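PDB 6IST: lysin from Enterococcus phage IMEEF1, which probably cleaves peptidoglycan of the enterococcal cell wall through a calcium-binding CHAP domain of the cysteine-peptidase clan. Local coordinates for residues 65-68 / 69-73; 78-82 / 83-87; 49-52 / 53-57. All coordinates share one frame; numbering follows the deposited sequence.

How the interactions relate
All three contacts are local turns within the CHAP domain range. Along the chain, interaction 3 comes first, then interaction 1, then interaction 2. Interactions 2 and 3 are closely packed, with centres about 12 Å apart, and I50 is the link: its CD1 lies 3.6 Å from G81 CA and its CG1 3.5 Å from A86 O. Interaction 1 reaches interaction 2 through I72 CD1, 3.6 Å from M78 CE, but stays about 7 Å from interaction 3 at the nearest atoms. The side chains of A49 and W80 touch residues of a possible Cys-His-Asp triad, C29, H90 and D108. The calcium ion is about 12 Å from the side chain of A49.

Interaction 1 of 3, residues 65-68 / 69-73; sequences RTTS and STQIK
The amide oxygen of Q71 is gripped by two consecutive backbone N-H groups. T67 N lies 2.7 Å from Q71 OE1 and S68 N lies 3.0 Å from Q71 OE1, and both donors sit in the plane of the side-chain carbonyl. Each bond is bent, with an N-H...O angle of only 132° for T67, as expected when one oxygen serves two neighbouring donors. In return, Q71 N donates to S68 O at 3.0 Å, so Q71 is tied to S68 from both its main chain and its side chain. The amide nitrogen is occupied as well: Q71 NE2 donates to a water at 2.9 Å, and that water donates to R65 O. With both ends of the amide engaged, its rotation should be well fixed. The chain of Q71 is extended beyond CG (chi2 174°), which carries OE1 back to the N-H groups of T67 and S68. S68 OG and T70 OG1 share a hydrogen bond of 3.0 Å. S69 OG instead bonds R99 O. In the packing, T66 and Q71 run antiparallel past one another, with T66 CG2 3.9 Å from Q71 CB, while T67 CG2 makes a tight approach of 3.2 Å to Q71 OE1. Beyond the turn T66 and I72 both rest on M129, and R65 makes a cation-pi contact with W133. Q71, third residue of the 3-10 turn 69-71, thus accepts at OE1 from the N-H of S68 just before the turn; this resembles the N3-to-N-cap bond of a capping box, without the reciprocal serine bond, in the loop that leaves edge strand 62-65 of the antiparallel CHAP sheet and leads to strand 77-80.

Interaction 2 of 3, residues 78-82 / 83-87; sequences MIWGL and GYYAQ
Y85 lies beside W80, the two side chains running in parallel, and its contacts can be followed outward from the backbone. Y85 CB is 3.5 Å from L82 O, the same oxygen that accepts a hydrogen bond from Y85 N at 3.3 Å. At Y85 CG the ring meets W80 CB at 3.8 Å. That methylene sits over the ring face, 26° off the normal, and makes a CH-pi contact. CD1 stays close to the same W80 CB, whereas CD2, on the other side of the ring, has L82 O at its edge, in the ring plane. Y85 chi1 of -60° sets CG beside its own backbone N, which places the ring next to W80, one face toward W80 CB and CD1. The turn that presents it joins strand 77-80 to strand 90-94, neighbours in the antiparallel sheet of the CHAP domain. Within it, A86 N bonds G83 O, and the angles of Y84 and Y85 are those of a type I beta turn, entered through G83 with its positive phi. Farther out, Y85 CE2 is 3.9 Å and Y85 CZ 4.0 Å from W80 CD1, which stands over the centre of the phenol ring. The two rings are nonetheless oblique, their planes at 48° and the centroid of the five-membered ring 4.8 Å from that of Y85. The indole of W80 also meets the ring of H90 and touches D108, members of a possible catalytic triad, and Y85 itself reaches H90 and W111. A86 CA makes a CA-H...O contact of 3.4 Å with G81 O, just past the strand.

Interaction 3 of 3, residues 49-52 / 53-57; sequences AIAL and VDQPL
Q55 folds its side chain back onto A51 so that one carbonyl serves both its main chain and its amide. Its chi1 of 73° places CG between the backbone N and the carbonyl carbon, and the chain then runs extended, lying alongside L52. This brings Q55 NE2 to 3.1 Å from A51 O in a nearly straight bond. The oxygen lies in the plane of the Q55 amide, but NE2 itself stands well above the plane of the A51 carbonyl. Q55 N reaches A51 O at 3.1 Å from quite another direction, nearly along the C=O axis, and D54 N, at 3.3 Å from A51 O, approaches from out of the plane. Three donors therefore grip one oxygen. NE2 also donates to Y46 O, outside the turn, and OE1 is hydrogen-bonded elsewhere too, so the amide is held at both ends. Q55 NE2 rests 3.6 Å from A51 CB, with L52 CD2 nearby. D54 likewise has CG between its backbone N and carbonyl carbon (chi1 70°), which turns OD2 back over the turn. Since OD2 and A51 O are both acceptors, their approach is no bond; instead a water donates to D54 OD2 at 3.0 Å and also to I50 O. V53 N donates to I50 O at 3.2 Å. I50 CG1 lies anti to its backbone N (chi1 -169°), and from it I50 CD1 reaches V53 CG2 at 4.2 Å. L52 turns to T91, M30 and I136. These overlapping turns, with helical backbone angles over 49-52, sit between helix 29-41 and the antiparallel sheet, consistent with the papain-like fold of CHAP domains, with A49 beside C29 of the possible triad.

Interaction 1 of 3, residues 65-68 / 69-73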
ATOM      1  N   ARG C  65       4.879   9.299 -27.025  1.00 24.95           N
ATOM      2  CA  ARG C  65       5.157   8.733 -28.339  1.00 28.20           C
ATOM      3  C   ARG C  65       6.349   9.479 -28.920  1.00 28.98           C
ATOM      4  O   ARG C  65       6.344  10.693 -28.930  1.00 36.09           O
ATOM      5  CB  ARG C  65       3.995   8.975 -29.278  1.00 35.16           C
ATOM      6  CG  ARG C  65       3.038   7.837 -29.398  1.00 40.37           C
ATOM      7  CD  ARG C  65       3.118   7.169 -30.758  1.00 44.45           C
ATOM      8  NE  ARG C  65       4.480   6.909 -31.151  1.00 43.62           N
ATOM      9  CZ  ARG C  65       4.843   6.342 -32.300  1.00 43.54           C
ATOM     10  NH1 ARG C  65       3.916   5.958 -33.186  1.00 49.78           N
ATOM     11  NH2 ARG C  65       6.148   6.139 -32.556  1.00 34.66           N
ATOM     12  N   THR C  66       7.388   8.790 -29.347  1.00 24.12           N
ATOM     13  CA  THR C  66       8.556   9.490 -29.798  1.00 28.30           C
ATOM     14  C   THR C  66       8.704   9.337 -31.297  1.00 34.98           C
ATOM     15  O   THR C  66       8.733   8.221 -31.793  1.00 38.73           O
ATOM     16  CB  THR C  66       9.832   9.033 -29.083  1.00 30.13           C
ATOM     17  OG1 THR C  66       9.988   7.626 -29.218  1.00 33.60           O
ATOM     18  CG2 THR C  66       9.804   9.414 -27.584  1.00 28.91           C
ATOM     19  N   THR C  67       8.827  10.477 -31.973  1.00 31.07           N
ATOM     20  CA  THR C  67       9.129  10.587 -33.390  1.00 35.84           C
ATOM     21  C   THR C  67      10.653  10.625 -33.629  1.00 34.74           C
ATOM     22  O   THR C  67      11.122  10.306 -34.695  1.00 33.14           O
ATOM     23  CB  THR C  67       8.389  11.852 -33.972  1.00 37.03           C
ATOM     24  OG1 THR C  67       8.639  11.982 -35.356  1.00 51.91           O
ATOM     25  CG2 THR C  67       8.812  13.149 -33.319  1.00 42.19           C
ATOM     26  N   SER C  68      11.441  10.944 -32.603  1.00 27.38           N
ATOM     27  CA  SER C  68      12.858  11.231 -32.799  1.00 23.11           C
ATOM     28  C   SER C  68      13.638  10.803 -31.580  1.00 19.87           C
ATOM     29  O   SER C  68      13.164  10.989 -30.469  1.00 19.79           O
ATOM     30  CB  SER C  68      13.015  12.756 -32.940  1.00 25.62           C
ATOM     31  OG  SER C  68      14.387  13.083 -32.949  1.00 25.00           O
ATOM     32  N   SER C  69      14.876  10.352 -31.784  1.00 19.92           N
ATOM     33  CA  SER C  69      15.753   9.914 -30.746  1.00 20.35           C
ATOM     34  C   SER C  69      16.095  11.028 -29.836  1.00 22.74           C
ATOM     35  O   SER C  69      16.391  10.825 -28.678  1.00 22.32           O
ATOM     36  CB  SER C  69      17.019   9.332 -31.346  1.00 22.59           C
ATOM     37  OG  SER C  69      17.651  10.291 -32.191  1.00 27.04           O
ATOM     38  N   THR C  70      16.030  12.253 -30.350  1.00 23.56           N
ATOM     39  CA  THR C  70      16.372  13.377 -29.517  1.00 23.40           C
ATOM     40  C   THR C  70      15.371  13.631 -28.419  1.00 24.76           C
ATOM     41  O   THR C  70      15.669  14.387 -27.555  1.00 22.22           O
ATOM     42  CB  THR C  70      16.601  14.683 -30.314  1.00 25.06           C
ATOM     43  OG1 THR C  70      15.370  15.091 -30.930  1.00 26.49           O
ATOM     44  CG2 THR C  70      17.664  14.485 -31.421  1.00 27.53           C
ATOM     45  N   GLN C  71      14.193  13.007 -28.437  1.00 22.75           N
ATOM     46  CA  GLN C  71      13.272  13.108 -27.356  1.00 21.91           C
ATOM     47  C   GLN C  71      13.611  12.165 -26.148  1.00 22.24           C
ATOM     48  O   GLN C  71      12.935  12.240 -25.152  1.00 23.90           O
ATOM     49  CB  GLN C  71      11.840  12.765 -27.851  1.00 23.86           C
ATOM     50  CG  GLN C  71      11.308  13.655 -28.966  1.00 25.58           C
ATOM     51  CD  GLN C  71       9.961  13.156 -29.484  1.00 25.76           C
ATOM     52  OE1 GLN C  71       9.919  12.395 -30.421  1.00 27.07           O
ATOM     53  NE2 GLN C  71       8.876  13.507 -28.801  1.00 28.32           N
ATOM     54  N   ILE C  72      14.561  11.232 -26.301  1.00 22.40           N
ATOM     55  CA  ILE C  72      14.858  10.193 -25.326  1.00 21.27           C
ATOM     56  C   ILE C  72      15.790  10.844 -24.328  1.00 24.28           C
ATOM     57  O   ILE C  72      16.740  11.553 -24.737  1.00 23.87           O
ATOM     58  CB  ILE C  72      15.541   8.957 -25.929  1.00 20.09           C
ATOM     59  CG1 ILE C  72      14.513   8.249 -26.835  1.00 21.52           C
ATOM     60  CG2 ILE C  72      15.996   7.965 -24.871  1.00 23.35           C
ATOM     61  CD1 ILE C  72      15.134   7.294 -27.840  1.00 24.82           C
ATOM     62  N   LYS C  73      15.464  10.658 -23.066  1.00 21.24           N
ATOM     63  CA  LYS C  73      16.297  11.108 -21.952  1.00 22.94           C
ATOM     64  C   LYS C  73      16.819   9.932 -21.185  1.00 22.99           C
ATOM     65  O   LYS C  73      16.169   8.872 -21.061  1.00 20.10           O
ATOM     66  CB  LYS C  73      15.476  11.997 -21.012  1.00 28.02           C
ATOM     67  CG  LYS C  73      14.922  13.246 -21.621  1.00 34.45           C
ATOM     68  CD  LYS C  73      15.943  14.324 -21.819  1.00 47.51           C
ATOM     69  CE  LYS C  73      15.313  15.537 -22.537  1.00 61.60           C
ATOM     70  NZ  LYS C  73      16.247  16.703 -22.660  1.00 66.45           N
TER
HETATM   71  O   HOH W   1       6.055  13.093 -29.337  1.00 38.06           O

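Interaction 2 of 3, residues 78-82 / 83-87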
ATOM      1  N   MET C  78      12.187   2.471 -22.496  1.00 16.51           N
ATOM      2  CA  MET C  78      11.977   2.441 -23.901  1.00 18.78           C
ATOM      3  C   MET C  78      10.985   1.400 -24.212  1.00 19.50           C
ATOM      4  O   MET C  78      10.964   0.302 -23.615  1.00 21.86           O
ATOM      5  CB  MET C  78      13.280   2.042 -24.578  1.00 21.42           C
ATOM      6  CG  MET C  78      14.408   2.967 -24.333  1.00 21.98           C
ATOM      7  SD  MET C  78      14.212   4.649 -24.855  1.00 17.10           S
ATOM      8  CE  MET C  78      13.423   4.404 -26.484  1.00 22.35           C
ATOM      9  N   ILE C  79      10.169   1.724 -25.152  1.00 17.76           N
ATOM     10  CA  ILE C  79       9.140   0.858 -25.657  1.00 18.03           C
ATOM     11  C   ILE C  79       9.231   0.698 -27.167  1.00 17.52           C
ATOM     12  O   ILE C  79       9.112   1.681 -27.918  1.00 16.06           O
ATOM     13  CB  ILE C  79       7.759   1.439 -25.294  1.00 20.47           C
ATOM     14  CG1 ILE C  79       7.641   1.912 -23.836  1.00 22.18           C
ATOM     15  CG2 ILE C  79       6.682   0.399 -25.637  1.00 23.07           C
ATOM     16  CD1 ILE C  79       6.399   2.736 -23.628  1.00 21.91           C
ATOM     17  N   TRP C  80       9.360  -0.550 -27.627  1.00 19.53           N
ATOM     18  CA  TRP C  80       9.245  -0.905 -29.011  1.00 17.67           C
ATOM     19  C   TRP C  80       7.905  -1.495 -29.199  1.00 18.96           C
ATOM     20  O   TRP C  80       7.547  -2.467 -28.456  1.00 17.95           O
ATOM     21  CB  TRP C  80      10.249  -1.906 -29.375  1.00 18.91           C
ATOM     22  CG  TRP C  80      11.655  -1.467 -29.572  1.00 18.22           C
ATOM     23  CD1 TRP C  80      12.296  -1.270 -30.790  1.00 18.60           C
ATOM     24  CD2 TRP C  80      12.643  -1.175 -28.561  1.00 18.87           C
ATOM     25  NE1 TRP C  80      13.610  -0.910 -30.569  1.00 19.57           N
ATOM     26  CE2 TRP C  80      13.841  -0.808 -29.232  1.00 17.56           C
ATOM     27  CE3 TRP C  80      12.626  -1.140 -27.202  1.00 18.49           C
ATOM     28  CZ2 TRP C  80      14.999  -0.452 -28.510  1.00 18.91           C
ATOM     29  CZ3 TRP C  80      13.797  -0.849 -26.468  1.00 18.90           C
ATOM     30  CH2 TRP C  80      14.949  -0.481 -27.161  1.00 18.93           C
ATOM     31  N   GLY C  81       7.167  -0.952 -30.157  1.00 18.18           N
ATOM     32  CA  GLY C  81       5.784  -1.470 -30.383  1.00 20.10           C
ATOM     33  C   GLY C  81       5.279  -1.469 -31.800  1.00 20.56           C
ATOM     34  O   GLY C  81       4.062  -1.608 -31.986  1.00 23.57           O
ATOM     35  N   LEU C  82       6.140  -1.246 -32.786  1.00 18.93           N
ATOM     36  CA  LEU C  82       5.734  -1.060 -34.185  1.00 20.81           C
ATOM     37  C   LEU C  82       6.328  -2.112 -35.023  1.00 20.62           C
ATOM     38  O   LEU C  82       7.416  -2.599 -34.748  1.00 20.05           O
ATOM     39  CB  LEU C  82       6.162   0.292 -34.734  1.00 22.29           C
ATOM     40  CG  LEU C  82       5.521   1.425 -33.897  1.00 26.94           C
ATOM     41  CD1 LEU C  82       6.154   2.759 -34.303  1.00 37.20           C
ATOM     42  CD2 LEU C  82       4.034   1.451 -34.071  1.00 29.15           C
ATOM     43  N   GLY C  83       5.627  -2.510 -36.077  1.00 20.34           N
ATOM     44  CA  GLY C  83       6.219  -3.493 -36.990  1.00 21.43           C
ATOM     45  C   GLY C  83       6.252  -4.878 -36.356  1.00 22.68           C
ATOM     46  O   GLY C  83       5.247  -5.325 -35.756  1.00 24.51           O
ATOM     47  N   TYR C  84       7.405  -5.558 -36.443  1.00 22.09           N
ATOM     48  CA  TYR C  84       7.623  -6.843 -35.714  1.00 27.57           C
ATOM     49  C   TYR C  84       7.315  -6.791 -34.218  1.00 23.57           C
ATOM     50  O   TYR C  84       6.906  -7.763 -33.626  1.00 25.58           O
ATOM     51  CB  TYR C  84       9.083  -7.332 -35.814  1.00 32.50           C
ATOM     52  CG  TYR C  84       9.455  -7.847 -37.172  1.00 40.53           C
ATOM     53  CD1 TYR C  84       8.829  -8.978 -37.711  1.00 48.49           C
ATOM     54  CD2 TYR C  84      10.425  -7.206 -37.940  1.00 44.27           C
ATOM     55  CE1 TYR C  84       9.156  -9.442 -38.979  1.00 48.39           C
ATOM     56  CE2 TYR C  84      10.755  -7.654 -39.208  1.00 48.19           C
ATOM     57  CZ  TYR C  84      10.135  -8.778 -39.724  1.00 53.29           C
ATOM     58  OH  TYR C  84      10.515  -9.227 -40.984  1.00 53.44           O
ATOM     59  N   TYR C  85       7.502  -5.650 -33.589  1.00 19.69           N
ATOM     60  CA  TYR C  85       7.374  -5.525 -32.194  1.00 20.45           C
ATOM     61  C   TYR C  85       5.926  -5.319 -31.771  1.00 21.22           C
ATOM     62  O   TYR C  85       5.658  -5.199 -30.595  1.00 21.65           O
ATOM     63  CB  TYR C  85       8.212  -4.317 -31.751  1.00 23.70           C
ATOM     64  CG  TYR C  85       9.658  -4.499 -32.096  1.00 22.66           C
ATOM     65  CD1 TYR C  85      10.449  -5.308 -31.326  1.00 28.12           C
ATOM     66  CD2 TYR C  85      10.219  -3.841 -33.140  1.00 25.17           C
ATOM     67  CE1 TYR C  85      11.792  -5.489 -31.628  1.00 29.95           C
ATOM     68  CE2 TYR C  85      11.543  -4.024 -33.476  1.00 25.05           C
ATOM     69  CZ  TYR C  85      12.320  -4.813 -32.700  1.00 28.14           C
ATOM     70  OH  TYR C  85      13.663  -4.977 -33.013  1.00 38.20           O
ATOM     71  N   ALA C  86       4.974  -5.244 -32.736  1.00 18.92           N
ATOM     72  CA  ALA C  86       3.607  -4.910 -32.370  1.00 20.18           C
ATOM     73  C   ALA C  86       3.023  -6.083 -31.599  1.00 21.36           C
ATOM     74  O   ALA C  86       2.123  -5.896 -30.784  1.00 22.50           O
ATOM     75  CB  ALA C  86       2.748  -4.524 -33.583  1.00 20.72           C
ATOM     76  N   GLN C  87       3.513  -7.293 -31.824  1.00 23.96           N
ATOM     77  CA  GLN C  87       2.904  -8.409 -31.133  1.00 25.17           C
ATOM     78  C   GLN C  87       3.197  -8.497 -29.634  1.00 24.61           C
ATOM     79  O   GLN C  87       2.259  -8.569 -28.814  1.00 22.77           O
ATOM     80  CB  GLN C  87       3.295  -9.682 -31.829  1.00 28.56           C
ATOM     81  CG  GLN C  87       2.494 -10.831 -31.305  1.00 32.28           C
ATOM     82  CD  GLN C  87       2.740 -12.087 -32.102  1.00 39.70           C
ATOM     83  OE1 GLN C  87       3.718 -12.173 -32.840  1.00 41.00           O
ATOM     84  NE2 GLN C  87       1.905 -13.105 -31.880  1.00 42.25           N
TER

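Interaction 3 of 3, residues 49-52 / 53-57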
ATOM      1  N   ALA C  49       5.968  -6.462 -22.860  1.00 18.07           N
ATOM      2  CA  ALA C  49       6.434  -5.143 -23.184  1.00 19.30           C
ATOM      3  C   ALA C  49       5.443  -4.263 -23.881  1.00 18.39           C
ATOM      4  O   ALA C  49       5.361  -3.080 -23.628  1.00 19.95           O
ATOM      5  CB  ALA C  49       7.724  -5.281 -24.004  1.00 20.45           C
ATOM      6  N   ILE C  50       4.674  -4.811 -24.830  1.00 16.91           N
ATOM      7  CA  ILE C  50       3.761  -4.064 -25.593  1.00 18.83           C
ATOM      8  C   ILE C  50       2.655  -3.433 -24.764  1.00 20.06           C
ATOM      9  O   ILE C  50       2.100  -2.426 -25.154  1.00 20.61           O
ATOM     10  CB  ILE C  50       3.124  -4.960 -26.700  1.00 19.68           C
ATOM     11  CG1 ILE C  50       2.323  -4.148 -27.727  1.00 20.46           C
ATOM     12  CG2 ILE C  50       2.278  -6.115 -26.115  1.00 23.01           C
ATOM     13  CD1 ILE C  50       3.235  -3.173 -28.454  1.00 21.43           C
ATOM     14  N   ALA C  51       2.309  -4.060 -23.639  1.00 20.05           N
ATOM     15  CA  ALA C  51       1.347  -3.486 -22.703  1.00 20.27           C
ATOM     16  C   ALA C  51       1.843  -2.201 -22.065  1.00 20.72           C
ATOM     17  O   ALA C  51       1.027  -1.398 -21.601  1.00 20.11           O
ATOM     18  CB  ALA C  51       0.967  -4.445 -21.615  1.00 23.26           C
ATOM     19  N   LEU C  52       3.154  -1.936 -22.070  1.00 18.50           N
ATOM     20  CA  LEU C  52       3.570  -0.561 -21.674  1.00 18.20           C
ATOM     21  C   LEU C  52       2.976   0.623 -22.515  1.00 19.82           C
ATOM     22  O   LEU C  52       2.998   1.800 -22.110  1.00 19.63           O
ATOM     23  CB  LEU C  52       5.100  -0.507 -21.708  1.00 20.70           C
ATOM     24  CG  LEU C  52       5.848  -1.371 -20.698  1.00 22.74           C
ATOM     25  CD1 LEU C  52       7.325  -1.472 -21.044  1.00 21.54           C
ATOM     26  CD2 LEU C  52       5.664  -0.908 -19.244  1.00 22.87           C
ATOM     27  N   VAL C  53       2.496   0.374 -23.714  1.00 20.73           N
ATOM     28  CA  VAL C  53       1.951   1.425 -24.583  1.00 21.58           C
ATOM     29  C   VAL C  53       0.727   2.020 -23.923  1.00 23.62           C
ATOM     30  O   VAL C  53       0.499   3.202 -23.977  1.00 22.48           O
ATOM     31  CB  VAL C  53       1.587   0.865 -25.983  1.00 21.00           C
ATOM     32  CG1 VAL C  53       0.705   1.819 -26.766  1.00 26.06           C
ATOM     33  CG2 VAL C  53       2.822   0.629 -26.770  1.00 20.65           C
ATOM     34  N   ASP C  54      -0.081   1.201 -23.288  1.00 24.09           N
ATOM     35  CA  ASP C  54      -1.339   1.790 -22.835  1.00 28.95           C
ATOM     36  C   ASP C  54      -1.814   1.417 -21.421  1.00 26.08           C
ATOM     37  O   ASP C  54      -2.845   1.896 -20.992  1.00 26.19           O
ATOM     38  CB  ASP C  54      -2.395   1.365 -23.862  1.00 33.25           C
ATOM     39  CG  ASP C  54      -2.691  -0.116 -23.781  1.00 39.49           C
ATOM     40  OD1 ASP C  54      -3.837  -0.484 -24.142  1.00 56.48           O
ATOM     41  OD2 ASP C  54      -1.796  -0.903 -23.377  1.00 40.20           O
ATOM     42  N   GLN C  55      -1.037   0.684 -20.655  1.00 25.14           N
ATOM     43  CA  GLN C  55      -1.477   0.395 -19.285  1.00 22.06           C
ATOM     44  C   GLN C  55      -1.393   1.665 -18.437  1.00 22.18           C
ATOM     45  O   GLN C  55      -0.610   2.591 -18.715  1.00 18.15           O
ATOM     46  CB  GLN C  55      -0.666  -0.709 -18.673  1.00 23.75           C
ATOM     47  CG  GLN C  55       0.752  -0.340 -18.286  1.00 23.54           C
ATOM     48  CD  GLN C  55       1.582  -1.562 -17.875  1.00 23.77           C
ATOM     49  OE1 GLN C  55       1.870  -1.708 -16.719  1.00 20.15           O
ATOM     50  NE2 GLN C  55       1.969  -2.425 -18.827  1.00 21.24           N
ATOM     51  N   PRO C  56      -2.235   1.761 -17.403  1.00 24.04           N
ATOM     52  CA  PRO C  56      -2.129   2.928 -16.506  1.00 21.18           C
ATOM     53  C   PRO C  56      -0.775   3.031 -15.800  1.00 21.32           C
ATOM     54  O   PRO C  56      -0.070   2.011 -15.553  1.00 19.12           O
ATOM     55  CB  PRO C  56      -3.248   2.686 -15.461  1.00 25.15           C
ATOM     56  CG  PRO C  56      -3.956   1.447 -15.878  1.00 25.27           C
ATOM     57  CD  PRO C  56      -3.119   0.710 -16.864  1.00 25.44           C
ATOM     58  N   LEU C  57      -0.428   4.276 -15.468  1.00 21.39           N
ATOM     59  CA  LEU C  57       0.860   4.576 -14.882  1.00 22.23           C
ATOM     60  C   LEU C  57       0.693   5.216 -13.528  1.00 22.18           C
ATOM     61  O   LEU C  57      -0.253   5.918 -13.327  1.00 25.71           O
ATOM     62  CB  LEU C  57       1.613   5.546 -15.773  1.00 23.66           C
ATOM     63  CG  LEU C  57       1.829   5.032 -17.207  1.00 23.94           C
ATOM     64  CD1 LEU C  57       2.590   6.077 -17.974  1.00 26.28           C
ATOM     65  CD2 LEU C  57       2.603   3.749 -17.289  1.00 25.37           C
TER
HETATM   66  O   HOH W   2      -0.473  -2.400 -25.611  1.00 37.41           O